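VAO-type flavoprotein oxidase VAO615 (Myceliophthora thermophila, PDB 6F72) binds one FAD bicovalently and is probably an oxidoreductase of the flavoprotein oxidase kind, whose reduced form reacts rapidly with oxygen, though no substrate is known. Local coordinates at residues A[41-46]-A[140-145]; A[193-198]-A[294-299]; A[315-320]-A[435-440]. All coordinates share one frame; numbering follows the deposited sequence.

Interaction 1. Residues A[41-46]-A[140-145]; sequences RDWAKL and LKFAQK
Phe-142 reaches out from helix 133-146 and lodges as a knob among Asp-42, Trp-43, Lys-45 and Leu-46 of helix 40-49. Its CG stands anti to the backbone N (chi1 178°), which sets CG out toward helix 40-49. Leu-46 meets the ring over one face: its CD2 methyl lies 3.7 Å from the ring centroid, close to the normal, in a CH-pi contact. The same leucine lays CD1 against Phe-142 CB, so a branched aliphatic residue suits a place where one flat ring and its stem must both be packed. Trp-43 contributes its six-membered ring, with CZ3 3.4 Å from Phe-142 CE1 and the two planes inclined at 47°, an oblique aromatic pair. Tyr-126 stacks on Trp-43. At the edge of the Phe-142 ring comes Lys-45, whose bent chain brings NZ to 3.4 Å from Phe-142 CE2. That ammonium also lies 4.0 Å from Lys-145 NZ, a like-charge approach on the more exposed side that is likely to be eased by Asp-42, whose OD1 makes a long salt bridge of 3.8 Å to Lys-45 NZ. Trp-43 and Leu-46 also touch Leu-54 of strand 54-56 and Leu-169 of strand 169-172. Helix 133-146 belongs to the FAD-binding PCMH-type region. The contact is a single knob-into-hole insertion between two nearly antiparallel helices, the short segments running at 159° with axes 11.3 Å apart.

Interaction 2. Residues A[193-198]-A[294-299]; sequences PAAKLG and ARLHRD
Leu-296 has CG anti to its carbonyl carbon (chi1 -76°), which sets CG over strand 193-198, 3.9 Å from Ala-195 CB. CD1 lies beside the backbone carbonyl of Ala-194, while CB rests 3.9 Å from Pro-193 CB. The small methyl of Ala-195 lets the leucine pack against the strand, and Pro-193, lacking an N-H, adds an apolar ring at the start of the strand. An alanine in place of Leu-296 would probably open a gap over Ala-195 and the Ala-194 carbonyl, although the CB contact with Pro-193 would persist. The backbones are joined as antiparallel strands. Ala-195 and Ala-294 form a hydrogen-bonded pair: Ala-195 N gives a bond of 2.8 Å to Ala-294 O, and Ala-294 N returns one of 2.9 Å to Ala-195 O. Next to it Ala-194 and Arg-295 form a non-hydrogen-bonded pair, with CA atoms only 4.4 Å apart and side chains diverging. Beyond it, Leu-296 N bonds to Pro-193 O at 3.1 Å. Arg-295 points away and gives its NE to Asn-250. Strand 193-198 lies between strands 179-186 and 288-298 of an antiparallel sheet; Ala-195 and Leu-296 meet Met-209 and Ala-210 of helix 203-212, and Ala-194 touches Leu-252 of strand 251-257.

Interaction 3. Residues A[315-320]-A[435-440]; sequences GNEVYW and LFRNIS. With NAG (2-acetamido-2-deoxy-beta-D-glucopyranose), chain G.
Arg-437 lies against the indole of Trp-320, its CG centred over the five-membered ring at 3.6 Å from the centroid in a CH-pi contact. The two side chains run past each other in opposite directions, and the chain bends at chi3 (96°), which places NE 3.7 Å from Trp-320 CD1; the guanidinium turns a face to CD1, the planes 29° apart. A long arginine suits this place, since its CG methylene packs on the aromatic face while its charged end reaches Glu-317. There NH2 and Glu-317 OE2 form a salt bridge; their separation of 2.5 Å is very short, so its exact length is doubtful. At the far end of the indole, CH2 lies 3.4 Å from Ser-440 OG, near the ring plane, and CZ3 packs 3.7 Å from Phe-436 CB. Ser-440 is fixed in turn: OG and N both bond to Phe-436 O, from opposite faces of its plane. The other indole face is covered by Tyr-319. Asn-438, on the same helix, carries an N-linked sugar through ND2. Helix 316-335 begins here, with Gly-315 at its N-cap, and meets helix 426-439; Phe-436 and Ile-439 rest on strands 448-452 and 472-480, while Leu-435 and Ile-439 meet helix 488-508.

Interactions 1 and 2 both involve the FAD-binding PCMH-type region, whereas interaction 3 joins two helices, of which 426-439 rests on strands of the seven-stranded sheet, on the opposite side of the chain's centre from interaction 1, their centres 56 Å apart. Interaction 2 is the buried one and depends mainly on backbone hydrogen bonds with small or aliphatic side chains. The other two, partly buried helix pairs, have no backbone bonds between their segments and rely on aromatic rings with charges toward the outside. Their charges differ: an arginine and a glutamate pair in interaction 3, while two lysines approach each other in interaction 1. The three share no helix or strand.

Interaction 1. Residues A[41-46]-A[140-145]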
loop_
_atom_site.group_PDB
_atom_site.type_symbol
_atom_site.label_atom_id
_atom_site.label_comp_id
_atom_site.label_asym_id
_atom_site.label_seq_id
_atom_site.Cartn_x
_atom_site.Cartn_y
_atom_site.Cartn_z
ATOM N N ARG A 41 -20.155 29.046 -9.519
ATOM C CA ARG A 41 -21.330 28.663 -10.289
ATOM C C ARG A 41 -21.052 27.379 -11.086
ATOM O O ARG A 41 -21.910 26.492 -11.141
ATOM C CB ARG A 41 -21.742 29.816 -11.215
ATOM C CG ARG A 41 -23.074 29.622 -11.922
ATOM C CD ARG A 41 -23.568 30.917 -12.547
ATOM N NE ARG A 41 -24.429 31.665 -11.635
ATOM C CZ ARG A 41 -24.922 32.877 -11.873
ATOM N NH1 ARG A 41 -24.653 33.518 -13.006
ATOM N NH2 ARG A 41 -25.690 33.457 -10.964
ATOM N N ASP A 42 -19.860 27.287 -11.689
ATOM C CA ASP A 42 -19.410 26.052 -12.333
ATOM C C ASP A 42 -19.379 24.914 -11.319
ATOM O O ASP A 42 -19.924 23.837 -11.575
ATOM C CB ASP A 42 -18.029 26.223 -12.972
ATOM C CG ASP A 42 -18.052 27.060 -14.238
ATOM O OD1 ASP A 42 -19.041 26.994 -15.004
ATOM O OD2 ASP A 42 -17.051 27.776 -14.477
ATOM N N TRP A 43 -18.769 25.169 -10.162
ATOM C CA TRP A 43 -18.700 24.181 -9.084
ATOM C C TRP A 43 -20.097 23.771 -8.568
ATOM O O TRP A 43 -20.373 22.568 -8.425
ATOM C CB TRP A 43 -17.750 24.650 -7.961
ATOM C CG TRP A 43 -16.285 24.700 -8.409
ATOM C CD1 TRP A 43 -15.521 25.821 -8.620
ATOM C CD2 TRP A 43 -15.435 23.579 -8.717
ATOM N NE1 TRP A 43 -14.256 25.471 -9.033
ATOM C CE2 TRP A 43 -14.172 24.105 -9.102
ATOM C CE3 TRP A 43 -15.611 22.188 -8.686
ATOM C CZ2 TRP A 43 -13.096 23.289 -9.462
ATOM C CZ3 TRP A 43 -14.523 21.362 -9.052
ATOM C CH2 TRP A 43 -13.285 21.925 -9.433
ATOM N N ALA A 44 -20.975 24.758 -8.345
ATOM C CA ALA A 44 -22.368 24.498 -7.956
ATOM C C ALA A 44 -23.114 23.609 -8.971
ATOM O O ALA A 44 -23.839 22.699 -8.582
ATOM C CB ALA A 44 -23.127 25.803 -7.727
ATOM N N LYS A 45 -22.912 23.883 -10.258
ATOM C CA LYS A 45 -23.511 23.131 -11.364
ATOM C C LYS A 45 -23.036 21.660 -11.362
ATOM O O LYS A 45 -23.842 20.747 -11.589
ATOM C CB LYS A 45 -23.206 23.857 -12.689
ATOM C CG LYS A 45 -23.488 23.120 -13.996
ATOM C CD LYS A 45 -22.432 23.481 -15.041
ATOM C CE LYS A 45 -21.190 22.589 -14.932
ATOM N NZ LYS A 45 -19.904 23.270 -15.284
ATOM N N LEU A 46 -21.745 21.441 -11.088
ATOM C CA LEU A 46 -21.221 20.091 -10.858
ATOM C C LEU A 46 -21.857 19.477 -9.610
ATOM O O LEU A 46 -22.285 18.320 -9.635
ATOM C CB LEU A 46 -19.678 20.063 -10.766
ATOM C CG LEU A 46 -18.993 18.730 -10.393
ATOM C CD1 LEU A 46 -19.259 17.614 -11.399
ATOM C CD2 LEU A 46 -17.499 18.897 -10.169
ATOM N N LEU A 140 -15.564 13.317 -14.283
ATOM C CA LEU A 140 -14.674 13.201 -15.442
ATOM C C LEU A 140 -15.074 14.156 -16.564
ATOM O O LEU A 140 -14.217 14.823 -17.139
ATOM C CB LEU A 140 -14.614 11.754 -15.961
ATOM C CG LEU A 140 -13.968 10.643 -15.117
ATOM C CD1 LEU A 140 -14.233 9.272 -15.728
ATOM C CD2 LEU A 140 -12.469 10.845 -14.942
ATOM N N LYS A 141 -16.373 14.241 -16.858
ATOM C CA LYS A 141 -16.863 15.159 -17.897
ATOM C C LYS A 141 -16.540 16.602 -17.530
ATOM O O LYS A 141 -16.060 17.373 -18.372
ATOM C CB LYS A 141 -18.374 15.020 -18.130
ATOM C CG LYS A 141 -18.758 13.817 -18.951
ATOM C CD LYS A 141 -19.928 14.127 -19.874
ATOM C CE LYS A 141 -20.021 13.105 -21.000
ATOM N NZ LYS A 141 -18.738 12.956 -21.755
ATOM N N PHE A 142 -16.808 16.947 -16.270
ATOM C CA PHE A 142 -16.564 18.281 -15.741
ATOM C C PHE A 142 -15.080 18.635 -15.795
ATOM O O PHE A 142 -14.715 19.712 -16.289
ATOM C CB PHE A 142 -17.084 18.386 -14.304
ATOM C CG PHE A 142 -16.835 19.727 -13.661
ATOM C CD1 PHE A 142 -15.648 19.979 -12.967
ATOM C CD2 PHE A 142 -17.785 20.745 -13.755
ATOM C CE1 PHE A 142 -15.423 21.218 -12.378
ATOM C CE2 PHE A 142 -17.559 21.977 -13.169
ATOM C CZ PHE A 142 -16.376 22.214 -12.481
ATOM N N ALA A 143 -14.241 17.732 -15.279
ATOM C CA ALA A 143 -12.790 17.954 -15.232
ATOM C C ALA A 143 -12.213 18.078 -16.633
ATOM O O ALA A 143 -11.351 18.924 -16.876
ATOM C CB ALA A 143 -12.086 16.864 -14.444
ATOM N N GLN A 144 -12.727 17.274 -17.559
ATOM C CA GLN A 144 -12.293 17.354 -18.952
ATOM C C GLN A 144 -12.791 18.637 -19.646
ATOM O O GLN A 144 -12.036 19.279 -20.382
ATOM C CB GLN A 144 -12.580 16.036 -19.713
ATOM C CG GLN A 144 -11.664 14.896 -19.201
ATOM C CD GLN A 144 -11.917 13.490 -19.782
ATOM O OE1 GLN A 144 -11.592 13.203 -20.949
ATOM N NE2 GLN A 144 -12.435 12.583 -18.936
ATOM N N LYS A 145 -14.031 19.041 -19.365
ATOM C CA LYS A 145 -14.557 20.324 -19.856
ATOM C C LYS A 145 -13.734 21.510 -19.329
ATOM O O LYS A 145 -13.431 22.441 -20.084
ATOM C CB LYS A 145 -16.040 20.490 -19.489
ATOM C CG LYS A 145 -16.702 21.743 -20.052
ATOM C CD LYS A 145 -18.001 22.065 -19.323
ATOM C CE LYS A 145 -18.527 23.433 -19.703
ATOM N NZ LYS A 145 -19.948 23.561 -19.288
#

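Interaction 2. Residues A[193-198]-A[294-299]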
loop_
_atom_site.group_PDB
_atom_site.type_symbol
_atom_site.label_atom_id
_atom_site.label_comp_id
_atom_site.label_asym_id
_atom_site.label_seq_id
_atom_site.Cartn_x
_atom_site.Cartn_y
_atom_site.Cartn_z
ATOM N N PRO A 193 -15.794 -20.120 -3.991
ATOM C CA PRO A 193 -16.339 -18.909 -3.378
ATOM C C PRO A 193 -15.587 -17.678 -3.862
ATOM O O PRO A 193 -14.398 -17.765 -4.217
ATOM C CB PRO A 193 -16.112 -19.118 -1.875
ATOM C CG PRO A 193 -15.531 -20.496 -1.720
ATOM C CD PRO A 193 -14.984 -20.907 -3.042
ATOM N N ALA A 194 -16.290 -16.551 -3.893
ATOM C CA ALA A 194 -15.728 -15.256 -4.247
ATOM C C ALA A 194 -16.453 -14.143 -3.482
ATOM O O ALA A 194 -17.557 -14.337 -2.946
ATOM C CB ALA A 194 -15.820 -15.024 -5.747
ATOM N N ALA A 195 -15.815 -12.982 -3.441
ATOM C CA ALA A 195 -16.392 -11.794 -2.833
ATOM C C ALA A 195 -16.271 -10.631 -3.811
ATOM O O ALA A 195 -15.185 -10.353 -4.325
ATOM C CB ALA A 195 -15.692 -11.482 -1.523
ATOM N N LYS A 196 -17.399 -9.985 -4.098
ATOM C CA LYS A 196 -17.392 -8.728 -4.829
ATOM C C LYS A 196 -17.337 -7.611 -3.785
ATOM O O LYS A 196 -18.152 -7.582 -2.856
ATOM C CB LYS A 196 -18.629 -8.608 -5.713
ATOM C CG LYS A 196 -18.621 -7.388 -6.618
ATOM C CD LYS A 196 -19.853 -7.365 -7.507
ATOM C CE LYS A 196 -20.123 -5.959 -8.011
ATOM N NZ LYS A 196 -21.315 -5.932 -8.899
ATOM N N LEU A 197 -16.360 -6.718 -3.924
ATOM C CA LEU A 197 -16.126 -5.680 -2.920
ATOM C C LEU A 197 -16.051 -4.304 -3.547
ATOM O O LEU A 197 -15.325 -4.105 -4.518
ATOM C CB LEU A 197 -14.830 -5.962 -2.138
ATOM C CG LEU A 197 -14.563 -7.309 -1.454
ATOM C CD1 LEU A 197 -13.151 -7.323 -0.876
ATOM C CD2 LEU A 197 -15.589 -7.636 -0.372
ATOM N N GLY A 198 -16.798 -3.349 -2.980
ATOM C CA GLY A 198 -16.763 -1.966 -3.461
ATOM C C GLY A 198 -15.380 -1.345 -3.262
ATOM O O GLY A 198 -14.612 -1.786 -2.401
ATOM N N ALA A 294 -13.062 -11.019 -6.215
ATOM C CA ALA A 294 -11.865 -11.777 -5.891
ATOM C C ALA A 294 -12.192 -13.083 -5.208
ATOM O O ALA A 294 -13.203 -13.203 -4.501
ATOM C CB ALA A 294 -10.928 -10.956 -5.023
ATOM N N ARG A 295 -11.307 -14.045 -5.431
ATOM C CA ARG A 295 -11.330 -15.351 -4.786
ATOM C C ARG A 295 -11.402 -15.277 -3.259
ATOM O O ARG A 295 -10.719 -14.477 -2.630
ATOM C CB ARG A 295 -10.098 -16.171 -5.208
ATOM C CG ARG A 295 -9.873 -16.234 -6.714
ATOM C CD ARG A 295 -8.825 -17.271 -7.136
ATOM N NE ARG A 295 -7.483 -17.003 -6.621
ATOM C CZ ARG A 295 -6.365 -17.616 -7.026
ATOM N NH1 ARG A 295 -6.404 -18.554 -7.984
ATOM N NH2 ARG A 295 -5.198 -17.289 -6.470
ATOM N N LEU A 296 -12.272 -16.100 -2.694
ATOM C CA LEU A 296 -12.268 -16.407 -1.273
ATOM C C LEU A 296 -11.736 -17.807 -1.095
ATOM O O LEU A 296 -11.847 -18.619 -1.999
ATOM C CB LEU A 296 -13.678 -16.307 -0.681
ATOM C CG LEU A 296 -14.220 -14.897 -0.445
ATOM C CD1 LEU A 296 -15.597 -14.985 0.191
ATOM C CD2 LEU A 296 -13.280 -14.075 0.425
ATOM N N HIS A 297 -11.173 -18.096 0.068
ATOM C CA HIS A 297 -10.554 -19.398 0.310
ATOM C C HIS A 297 -11.111 -19.989 1.589
ATOM O O HIS A 297 -11.346 -19.255 2.543
ATOM C CB HIS A 297 -9.043 -19.226 0.406
ATOM C CG HIS A 297 -8.465 -18.373 -0.684
ATOM N ND1 HIS A 297 -8.122 -18.879 -1.919
ATOM C CD2 HIS A 297 -8.187 -17.047 -0.731
ATOM C CE1 HIS A 297 -7.655 -17.905 -2.678
ATOM N NE2 HIS A 297 -7.679 -16.784 -1.981
ATOM N N ARG A 298 -11.340 -21.301 1.606
ATOM C CA ARG A 298 -11.891 -21.968 2.784
ATOM C C ARG A 298 -11.035 -21.703 4.028
ATOM O O ARG A 298 -9.812 -21.868 3.997
ATOM C CB ARG A 298 -12.070 -23.476 2.547
ATOM C CG ARG A 298 -12.905 -24.201 3.605
ATOM C CD ARG A 298 -14.346 -23.686 3.643
ATOM N NE ARG A 298 -15.193 -24.375 4.626
ATOM C CZ ARG A 298 -15.318 -24.027 5.911
ATOM N NH1 ARG A 298 -14.646 -22.992 6.408
ATOM N NH2 ARG A 298 -16.127 -24.719 6.709
ATOM N N ASP A 299 -11.686 -21.259 5.101
ATOM C CA ASP A 299 -11.006 -20.973 6.362
ATOM C C ASP A 299 -10.853 -22.255 7.180
ATOM O O ASP A 299 -11.443 -23.283 6.857
ATOM C CB ASP A 299 -11.783 -19.904 7.138
ATOM C CG ASP A 299 -10.947 -19.194 8.198
ATOM O OD1 ASP A 299 -9.693 -19.264 8.193
ATOM O OD2 ASP A 299 -11.573 -18.547 9.051
#

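Interaction 3. Residues A[315-320]-A[435-440]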
loop_
_atom_site.group_PDB
_atom_site.type_symbol
_atom_site.label_atom_id
_atom_site.label_comp_id
_atom_site.label_asym_id
_atom_site.label_seq_id
_atom_site.Cartn_x
_atom_site.Cartn_y
_atom_site.Cartn_z
ATOM N N GLY A 315 26.569 -11.696 21.445
ATOM C CA GLY A 315 27.197 -10.552 20.787
ATOM C C GLY A 315 26.606 -10.320 19.410
ATOM O O GLY A 315 25.965 -11.204 18.839
ATOM N N ASN A 316 26.852 -9.132 18.867
ATOM C CA ASN A 316 26.209 -8.672 17.635
ATOM C C ASN A 316 26.605 -9.455 16.384
ATOM O O ASN A 316 25.799 -9.598 15.454
ATOM C CB ASN A 316 26.468 -7.180 17.421
ATOM C CG ASN A 316 25.456 -6.541 16.495
ATOM O OD1 ASN A 316 25.797 -6.094 15.403
ATOM N ND2 ASN A 316 24.201 -6.494 16.932
ATOM N N GLU A 317 27.837 -9.959 16.367
ATOM C CA GLU A 317 28.343 -10.707 15.222
ATOM C C GLU A 317 27.640 -12.049 14.997
ATOM O O GLU A 317 27.355 -12.408 13.847
ATOM C CB GLU A 317 29.860 -10.888 15.316
ATOM C CG GLU A 317 30.647 -9.802 14.588
ATOM C CD GLU A 317 30.522 -9.876 13.063
ATOM O OE1 GLU A 317 30.364 -10.985 12.503
ATOM O OE2 GLU A 317 30.598 -8.811 12.409
ATOM N N VAL A 318 27.374 -12.772 16.089
ATOM C CA VAL A 318 26.644 -14.055 16.045
ATOM C C VAL A 318 25.173 -13.798 15.705
ATOM O O VAL A 318 24.570 -14.570 14.948
ATOM C CB VAL A 318 26.801 -14.881 17.354
ATOM C CG1 VAL A 318 25.896 -16.112 17.360
ATOM C CG2 VAL A 318 28.253 -15.314 17.562
ATOM N N TYR A 319 24.619 -12.705 16.251
ATOM C CA TYR A 319 23.264 -12.241 15.920
ATOM C C TYR A 319 23.041 -12.124 14.412
ATOM O O TYR A 319 22.058 -12.654 13.903
ATOM C CB TYR A 319 22.923 -10.907 16.618
ATOM C CG TYR A 319 21.676 -10.220 16.071
ATOM C CD1 TYR A 319 20.393 -10.694 16.385
ATOM C CD2 TYR A 319 21.780 -9.112 15.218
ATOM C CE1 TYR A 319 19.251 -10.079 15.871
ATOM C CE2 TYR A 319 20.643 -8.493 14.699
ATOM C CZ TYR A 319 19.385 -8.976 15.031
ATOM O OH TYR A 319 18.264 -8.363 14.518
ATOM N N TRP A 320 23.952 -11.438 13.711
ATOM C CA TRP A 320 23.803 -11.225 12.266
ATOM C C TRP A 320 23.981 -12.482 11.420
ATOM O O TRP A 320 23.365 -12.613 10.357
ATOM C CB TRP A 320 24.675 -10.075 11.761
ATOM C CG TRP A 320 24.099 -8.750 12.133
ATOM C CD1 TRP A 320 24.627 -7.851 13.018
ATOM C CD2 TRP A 320 22.859 -8.179 11.672
ATOM N NE1 TRP A 320 23.805 -6.755 13.129
ATOM C CE2 TRP A 320 22.716 -6.922 12.316
ATOM C CE3 TRP A 320 21.861 -8.601 10.775
ATOM C CZ2 TRP A 320 21.613 -6.078 12.093
ATOM C CZ3 TRP A 320 20.766 -7.765 10.551
ATOM C CH2 TRP A 320 20.651 -6.516 11.210
ATOM N N LEU A 435 23.777 -5.469 4.025
ATOM C CA LEU A 435 22.805 -4.383 3.773
ATOM C C LEU A 435 21.958 -4.074 5.010
ATOM O O LEU A 435 21.807 -2.906 5.395
ATOM C CB LEU A 435 21.903 -4.691 2.572
ATOM C CG LEU A 435 20.707 -3.752 2.294
ATOM C CD1 LEU A 435 21.173 -2.344 1.934
ATOM C CD2 LEU A 435 19.788 -4.339 1.223
ATOM N N PHE A 436 21.422 -5.130 5.618
ATOM C CA PHE A 436 20.580 -5.050 6.812
ATOM C C PHE A 436 21.320 -4.463 8.016
ATOM O O PHE A 436 20.716 -3.749 8.820
ATOM C CB PHE A 436 20.022 -6.435 7.153
ATOM C CG PHE A 436 18.862 -6.872 6.284
ATOM C CD1 PHE A 436 18.635 -6.306 5.014
ATOM C CD2 PHE A 436 17.996 -7.876 6.732
ATOM C CE1 PHE A 436 17.569 -6.723 4.224
ATOM C CE2 PHE A 436 16.922 -8.290 5.944
ATOM C CZ PHE A 436 16.719 -7.722 4.685
ATOM N N ARG A 437 22.618 -4.774 8.127
ATOM C CA ARG A 437 23.496 -4.193 9.150
ATOM C C ARG A 437 23.632 -2.693 8.953
ATOM O O ARG A 437 23.481 -1.938 9.912
ATOM C CB ARG A 437 24.896 -4.809 9.121
ATOM C CG ARG A 437 24.984 -6.285 9.424
ATOM C CD ARG A 437 26.429 -6.723 9.237
ATOM N NE ARG A 437 27.157 -6.732 10.502
ATOM C CZ ARG A 437 27.751 -7.806 11.027
ATOM N NH1 ARG A 437 27.738 -8.984 10.402
ATOM N NH2 ARG A 437 28.379 -7.703 12.187
ATOM N N ASN A 438 23.924 -2.279 7.716
ATOM C CA ASN A 438 24.028 -0.861 7.341
ATOM C C ASN A 438 22.763 -0.028 7.644
ATOM O O ASN A 438 22.858 1.079 8.197
ATOM C CB ASN A 438 24.428 -0.724 5.865
ATOM C CG ASN A 438 25.885 -1.103 5.601
ATOM O OD1 ASN A 438 26.573 -1.659 6.464
ATOM N ND2 ASN A 438 26.358 -0.793 4.388
ATOM N N ILE A 439 21.594 -0.572 7.294
ATOM C CA ILE A 439 20.301 0.075 7.564
ATOM C C ILE A 439 20.057 0.178 9.073
ATOM O O ILE A 439 19.556 1.205 9.555
ATOM C CB ILE A 439 19.104 -0.635 6.863
ATOM C CG1 ILE A 439 19.287 -0.633 5.334
ATOM C CG2 ILE A 439 17.784 0.037 7.252
ATOM C CD1 ILE A 439 18.421 -1.626 4.562
ATOM N N SER A 440 20.426 -0.875 9.803
ATOM C CA SER A 440 20.334 -0.896 11.268
ATOM C C SER A 440 21.157 0.199 11.990
ATOM O O SER A 440 20.965 0.423 13.184
ATOM C CB SER A 440 20.724 -2.274 11.802
ATOM O OG SER A 440 19.831 -3.267 11.340
HETATM C C1 NAG G . 27.697 -1.050 3.913
HETATM C C2 NAG G . 27.592 -1.242 2.385
HETATM C C3 NAG G . 28.889 -0.923 1.608
HETATM C C4 NAG G . 29.662 0.277 2.176
HETATM C C5 NAG G . 29.870 0.061 3.682
HETATM C C6 NAG G . 30.709 1.148 4.352
HETATM C C7 NAG G . 26.051 -2.995 1.512
HETATM C C8 NAG G . 25.856 -4.479 1.399
HETATM N N2 NAG G . 27.176 -2.619 2.142
HETATM O O3 NAG G . 28.597 -0.659 0.233
HETATM O O4 NAG G . 30.897 0.484 1.470
HETATM O O5 NAG G . 28.573 0.020 4.305
HETATM O O6 NAG G . 29.952 2.364 4.437
HETATM O O7 NAG G . 25.230 -2.213 1.048
#